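Local coordinates for protein RmpA (Streptococcus mutans, PDB 3BJV) that serves as the IIA component of the ascorbate phosphotransferase system, taking a phosphoryl group from HPr and passing it to the IIB component, at the interface of chains A and B. Coordinates in Å, arbitrary orientation; residue numbers count along the deposited sequence, not the author numbering. Chains: chain A/B, RmpA.

The interface of chains A and B. Residues chain A 57, 66, 68, 111-112, 116; chain B 111-112, 116.
A:Ile116 and B:Ile116 meet tip to tip at the two-fold axis, their CD1 methyls 4.1 Å apart, and form the apolar centre of this patch. Beside them A:His111 crosses B:Thr112 obliquely, and the symmetry-related pair does the same. The evidence for packing is CE1 of the A:His111 imidazole at 4.0 Å from CB of B:Thr112; the much shorter approach of that carbon to the threonine hydroxyl is doubtful and carries no weight. CG of A:His111 is anti to its backbone N (chi1 -178°), which directs the ring from the helix toward the partner.

Further out, the CG2 methyl of B:Thr112 points at the imidazole of A:His68, 4.0 Å from its CE1, and reaches the backbone O of A:Tyr57 at 3.8 Å. No polar pair bonds across the patch; the hydrogen bonds at the rim lie within one chain, and the twin site repeats them in chain B. ND1 of A:His68 binds the carbonyl O of A:Met66 at 2.9 Å, near the ring plane, which helps fix the imidazole's rotation. The phenol OH of A:Tyr57 bonds the carbonyl O of A:His68 at 2.6 Å, while its ring CE1 lies over one imidazole face, offset toward the rim.

The dimer may not be the biological one. A:His68, the family's phosphoryl-accepting histidine, sits on a loop after strand 63-65 of the alpha/beta three-layer sandwich, and the paired helices 108-123 bring the partner's threonine to this active site.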
ATOM      1  N   TYR A  57      -3.990   9.933   6.573  1.00 13.20           N
ATOM      2  CA  TYR A  57      -4.258   8.583   6.071  1.00 12.90           C
ATOM      3  C   TYR A  57      -2.997   8.054   5.342  1.00 11.64           C
ATOM      4  O   TYR A  57      -3.103   7.206   4.471  1.00 11.29           O
ATOM      5  CB  TYR A  57      -5.539   8.557   5.169  1.00 13.28           C
ATOM      6  CG  TYR A  57      -5.572   9.707   4.172  1.00 14.12           C
ATOM      7  CD1 TYR A  57      -5.136   9.539   2.851  1.00 10.86           C
ATOM      8  CD2 TYR A  57      -5.954  11.002   4.590  1.00 14.70           C
ATOM      9  CE1 TYR A  57      -5.142  10.614   1.945  1.00  8.04           C
ATOM     10  CE2 TYR A  57      -5.916  12.075   3.706  1.00 14.43           C
ATOM     11  CZ  TYR A  57      -5.507  11.865   2.380  1.00 12.50           C
ATOM     12  OH  TYR A  57      -5.452  12.956   1.542  1.00 13.20           O
ATOM     13  N   MET A  66       3.556   9.680   3.361  1.00 10.23           N
ATOM     14  CA  MET A  66       3.409   9.796   1.904  1.00 13.10           C
ATOM     15  C   MET A  66       2.156  10.588   1.520  1.00 10.50           C
ATOM     16  O   MET A  66       1.176  10.007   1.069  1.00 10.16           O
ATOM     17  CB  MET A  66       3.421   8.422   1.211  1.00 11.97           C
ATOM     18  CG  MET A  66       2.820   7.373   2.027  1.00 16.35           C
ATOM     19  SD  MET A  66       2.594   5.844   1.131  1.00 22.64           S
ATOM     20  CE  MET A  66       1.194   6.323   0.055  1.00 20.34           C
ATOM     21  N   HIS A  68      -0.835  12.379  -0.158  1.00  6.81           N
ATOM     22  CA  HIS A  68      -1.501  12.250  -1.459  1.00  7.83           C
ATOM     23  C   HIS A  68      -3.018  12.496  -1.337  1.00  9.27           C
ATOM     24  O   HIS A  68      -3.574  12.612  -0.237  1.00  9.61           O
ATOM     25  CB  HIS A  68      -1.282  10.877  -2.067  1.00  6.80           C
ATOM     26  CG  HIS A  68      -1.900   9.773  -1.277  1.00  6.11           C
ATOM     27  ND1 HIS A  68      -1.418   9.369  -0.049  1.00  4.16           N
ATOM     28  CD2 HIS A  68      -2.972   8.994  -1.533  1.00  5.90           C
ATOM     29  CE1 HIS A  68      -2.173   8.398   0.424  1.00  5.43           C
ATOM     30  NE2 HIS A  68      -3.139   8.164  -0.449  1.00  7.95           N
ATOM     31  N   HIS A 111      -1.097   3.433  -7.815  1.00 14.82           N
ATOM     32  CA  HIS A 111      -0.870   3.714  -6.395  1.00 15.14           C
ATOM     33  C   HIS A 111      -0.483   2.403  -5.616  1.00 15.42           C
ATOM     34  O   HIS A 111       0.526   2.323  -4.892  1.00 14.45           O
ATOM     35  CB  HIS A 111      -2.169   4.322  -5.855  1.00 15.50           C
ATOM     36  CG  HIS A 111      -2.125   4.717  -4.414  1.00 19.21           C
ATOM     37  ND1 HIS A 111      -2.459   3.847  -3.388  1.00 24.49           N
ATOM     38  CD2 HIS A 111      -1.850   5.903  -3.826  1.00 19.21           C
ATOM     39  CE1 HIS A 111      -2.350   4.475  -2.230  1.00 24.66           C
ATOM     40  NE2 HIS A 111      -1.988   5.726  -2.468  1.00 21.85           N
ATOM     41  N   THR A 112      -1.293   1.364  -5.834  1.00 14.89           N
ATOM     42  CA  THR A 112      -1.189   0.133  -5.119  1.00 14.26           C
ATOM     43  C   THR A 112      -0.136  -0.745  -5.703  1.00 13.48           C
ATOM     44  O   THR A 112       0.677  -1.286  -4.952  1.00 13.58           O
ATOM     45  CB  THR A 112      -2.561  -0.599  -5.078  1.00 14.17           C
ATOM     46  OG1 THR A 112      -3.404   0.126  -4.192  1.00 15.48           O
ATOM     47  CG2 THR A 112      -2.426  -2.023  -4.518  1.00 16.00           C
ATOM     48  N   ILE A 116       3.508   2.230  -4.060  1.00 11.06           N
ATOM     49  CA  ILE A 116       3.687   1.724  -2.694  1.00 10.84           C
ATOM     50  C   ILE A 116       4.787   0.694  -2.514  1.00 10.96           C
ATOM     51  O   ILE A 116       5.571   0.841  -1.611  1.00 11.84           O
ATOM     52  CB  ILE A 116       2.327   1.204  -2.076  1.00 11.94           C
ATOM     53  CG1 ILE A 116       1.519   2.360  -1.482  1.00  8.84           C
ATOM     54  CG2 ILE A 116       2.518   0.015  -1.061  1.00  9.68           C
ATOM     55  CD1 ILE A 116       0.070   2.026  -1.559  1.00 12.82           C
TER
ATOM     56  N   HIS B 111      -8.021   1.569   2.693  1.00 14.82           N
ATOM     57  CA  HIS B 111      -7.172   0.697   1.878  1.00 15.14           C
ATOM     58  C   HIS B 111      -5.649   0.961   2.171  1.00 15.42           C
ATOM     59  O   HIS B 111      -4.852   0.050   2.462  1.00 14.45           O
ATOM     60  CB  HIS B 111      -7.518   0.991   0.414  1.00 15.50           C
ATOM     61  CG  HIS B 111      -6.774   0.165  -0.584  1.00 19.21           C
ATOM     62  ND1 HIS B 111      -5.549   0.546  -1.111  1.00 24.49           N
ATOM     63  CD2 HIS B 111      -7.105  -0.991  -1.204  1.00 19.21           C
ATOM     64  CE1 HIS B 111      -5.145  -0.364  -1.980  1.00 24.66           C
ATOM     65  NE2 HIS B 111      -6.074  -1.304  -2.060  1.00 21.85           N
ATOM     66  N   THR B 112      -5.288   2.245   2.137  1.00 14.89           N
ATOM     67  CA  THR B 112      -3.931   2.675   2.244  1.00 14.26           C
ATOM     68  C   THR B 112      -3.491   2.734   3.666  1.00 13.48           C
ATOM     69  O   THR B 112      -2.409   2.236   3.979  1.00 13.58           O
ATOM     70  CB  THR B 112      -3.731   4.050   1.544  1.00 14.17           C
ATOM     71  OG1 THR B 112      -3.807   3.829   0.141  1.00 15.48           O
ATOM     72  CG2 THR B 112      -2.343   4.639   1.839  1.00 16.00           C
ATOM     73  N   ILE B 116      -3.503  -2.233   4.063  1.00 11.06           N
ATOM     74  CA  ILE B 116      -2.168  -2.558   3.548  1.00 10.84           C
ATOM     75  C   ILE B 116      -1.082  -2.726   4.595  1.00 10.96           C
ATOM     76  O   ILE B 116      -0.368  -3.695   4.534  1.00 11.84           O
ATOM     77  CB  ILE B 116      -1.708  -1.544   2.424  1.00 11.94           C
ATOM     78  CG1 ILE B 116      -2.271  -1.947   1.060  1.00  8.84           C
ATOM     79  CG2 ILE B 116      -0.150  -1.314   2.392  1.00  9.68           C
ATOM     80  CD1 ILE B 116      -2.442  -0.726   0.227  1.00 12.82           C
TER